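PDB 1XI3: thiamine phosphate pyrophosphorylase from Pyrococcus furiosus, which probably joins a thiazole phosphate and a pyrimidine pyrophosphate to form thiamine phosphate, releasing diphosphate, with the help of magnesium. Local coordinates for residues M45-A50 and Y56-T61. Sequence-based numbering, arbitrary orientation.
Sequences MRIKNA and YEIGKT
Lys60 N reaches Tyr56 O at 2.9 Å, closing the helical turn on whose Gly59 the thioether of Met45 rests. No hydrogen bond links 45-50 to 56-61; the contact is apolar. Met45 runs straight out from the backbone, CG anti to its N (chi1 -175°), then bends at chi3 (77°) to lay its end alongside the helix. Its SD lies 3.7 Å from Gly59 CA, and CE follows at 3.9 Å from the same CA. A beta carbon on Gly59 would sit only 3.4 Å from Met45 CE, a tight fit. On the neighbouring residue, the branch methyl CG2 of Ile58 meets Met45 SD at 3.8 Å. Strand 42-45, its loop and helix 52-68 form one beta-alpha unit of the TIM barrel: Met45 ends the strand, pairs through its backbone with Phe74 and Asp76, and faces the helix. Were the thioether lost to an alanine at Met45, Gly59 and Ile58 CG2 would probably lack their sulfur partner, with a gap opened between strand and helix. Farther along, Ile47 CD1 approaches Ile58 CD1 more loosely, at 4.3 Å, and Glu28 of helix 28-37 touches both isoleucines. Residues 45-48 are predicted to help bind the pyrimidine pyrophosphate.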
loop_
_atom_site.group_PDB
_atom_site.type_symbol
_atom_site.label_atom_id
_atom_site.label_comp_id
_atom_site.label_asym_id
_atom_site.label_seq_id
_atom_site.Cartn_x
_atom_site.Cartn_y
_atom_site.Cartn_z
ATOM N N MET A 45 8.459 -1.828 -10.948
ATOM C CA MET A 45 7.102 -1.429 -11.161
ATOM C C MET A 45 6.783 -0.208 -10.318
ATOM O O MET A 45 6.790 -0.278 -9.099
ATOM C CB MET A 45 6.133 -2.554 -10.802
ATOM C CG MET A 45 4.703 -2.244 -11.124
ATOM S SD MET A 45 3.519 -3.611 -10.864
ATOM C CE MET A 45 3.355 -3.579 -9.099
ATOM N N ARG A 46 6.469 0.903 -10.981
ATOM C CA ARG A 46 6.228 2.169 -10.272
ATOM C C ARG A 46 4.890 2.704 -10.783
ATOM O O ARG A 46 4.815 3.266 -11.887
ATOM C CB ARG A 46 7.370 3.154 -10.533
ATOM C CG ARG A 46 7.205 4.487 -9.841
ATOM C CD ARG A 46 8.367 5.396 -10.069
ATOM N NE ARG A 46 8.069 6.673 -9.442
ATOM C CZ ARG A 46 7.391 7.666 -10.018
ATOM N NH1 ARG A 46 6.927 7.545 -11.263
ATOM N NH2 ARG A 46 7.174 8.803 -9.335
ATOM N N ILE A 47 3.837 2.485 -9.996
ATOM C CA ILE A 47 2.465 2.875 -10.364
ATOM C C ILE A 47 1.899 3.854 -9.316
ATOM O O ILE A 47 1.862 3.535 -8.141
ATOM C CB ILE A 47 1.572 1.676 -10.426
ATOM C CG1 ILE A 47 2.093 0.665 -11.466
ATOM C CG2 ILE A 47 0.181 2.081 -10.776
ATOM C CD1 ILE A 47 1.370 -0.615 -11.450
ATOM N N LYS A 48 1.489 5.024 -9.770
ATOM C CA LYS A 48 0.768 6.016 -8.930
ATOM C C LYS A 48 -0.733 5.916 -9.198
ATOM O O LYS A 48 -1.148 5.769 -10.340
ATOM C CB LYS A 48 1.237 7.412 -9.313
ATOM N N ASN A 49 -1.537 5.991 -8.147
ATOM C CA ASN A 49 -2.976 6.167 -8.277
ATOM C C ASN A 49 -3.674 5.068 -9.068
ATOM O O ASN A 49 -4.441 5.352 -10.005
ATOM C CB ASN A 49 -3.283 7.530 -8.908
ATOM C CG ASN A 49 -2.651 8.674 -8.149
ATOM O OD1 ASN A 49 -1.823 9.427 -8.696
ATOM N ND2 ASN A 49 -3.015 8.810 -6.880
ATOM N N ALA A 50 -3.391 3.819 -8.713
ATOM C CA ALA A 50 -4.192 2.680 -9.150
ATOM C C ALA A 50 -4.613 1.874 -7.926
ATOM O O ALA A 50 -3.905 1.854 -6.930
ATOM C CB ALA A 50 -3.404 1.807 -10.060
ATOM N N TYR A 56 -1.546 -5.470 -7.919
ATOM C CA TYR A 56 -1.307 -6.862 -7.679
ATOM C C TYR A 56 -1.356 -7.645 -8.982
ATOM O O TYR A 56 -0.458 -8.440 -9.260
ATOM C CB TYR A 56 -2.340 -7.406 -6.695
ATOM C CG TYR A 56 -2.363 -8.910 -6.612
ATOM C CD1 TYR A 56 -3.392 -9.640 -7.181
ATOM C CD2 TYR A 56 -1.351 -9.580 -5.994
ATOM C CE1 TYR A 56 -3.371 -11.019 -7.152
ATOM C CE2 TYR A 56 -1.335 -10.985 -5.942
ATOM C CZ TYR A 56 -2.351 -11.664 -6.494
ATOM O OH TYR A 56 -2.302 -13.039 -6.431
ATOM N N GLU A 57 -2.384 -7.423 -9.794
ATOM C CA GLU A 57 -2.504 -8.194 -11.055
ATOM C C GLU A 57 -1.347 -7.929 -12.018
ATOM O O GLU A 57 -0.788 -8.857 -12.614
ATOM C CB GLU A 57 -3.824 -7.895 -11.727
ATOM C CG GLU A 57 -5.011 -8.504 -10.995
ATOM C CD GLU A 57 -6.365 -7.938 -11.437
ATOM O OE1 GLU A 57 -6.412 -6.925 -12.196
ATOM O OE2 GLU A 57 -7.408 -8.491 -10.993
ATOM N N ILE A 58 -0.997 -6.649 -12.181
ATOM C CA ILE A 58 0.143 -6.283 -13.043
ATOM C C ILE A 58 1.452 -6.846 -12.437
ATOM O O ILE A 58 2.351 -7.359 -13.144
ATOM C CB ILE A 58 0.192 -4.759 -13.253
ATOM C CG1 ILE A 58 -1.062 -4.300 -14.014
ATOM C CG2 ILE A 58 1.488 -4.368 -14.017
ATOM C CD1 ILE A 58 -1.134 -2.821 -14.177
ATOM N N GLY A 59 1.571 -6.734 -11.128
ATOM C CA GLY A 59 2.759 -7.222 -10.450
ATOM C C GLY A 59 2.995 -8.714 -10.657
ATOM O O GLY A 59 4.129 -9.173 -10.792
ATOM N N LYS A 60 1.903 -9.479 -10.618
ATOM C CA LYS A 60 2.010 -10.912 -10.801
ATOM C C LYS A 60 2.558 -11.197 -12.209
ATOM O O LYS A 60 3.450 -12.047 -12.381
ATOM C CB LYS A 60 0.659 -11.563 -10.578
ATOM C CG LYS A 60 0.199 -11.548 -9.133
ATOM C CD LYS A 60 0.595 -12.795 -8.416
ATOM N N THR A 61 2.030 -10.491 -13.200
ATOM C CA THR A 61 2.504 -10.665 -14.577
ATOM C C THR A 61 3.980 -10.286 -14.731
ATOM O O THR A 61 4.767 -11.000 -15.323
ATOM C CB THR A 61 1.638 -9.877 -15.568
ATOM O OG1 THR A 61 0.288 -10.360 -15.479
ATOM C CG2 THR A 61 2.156 -10.094 -17.009
#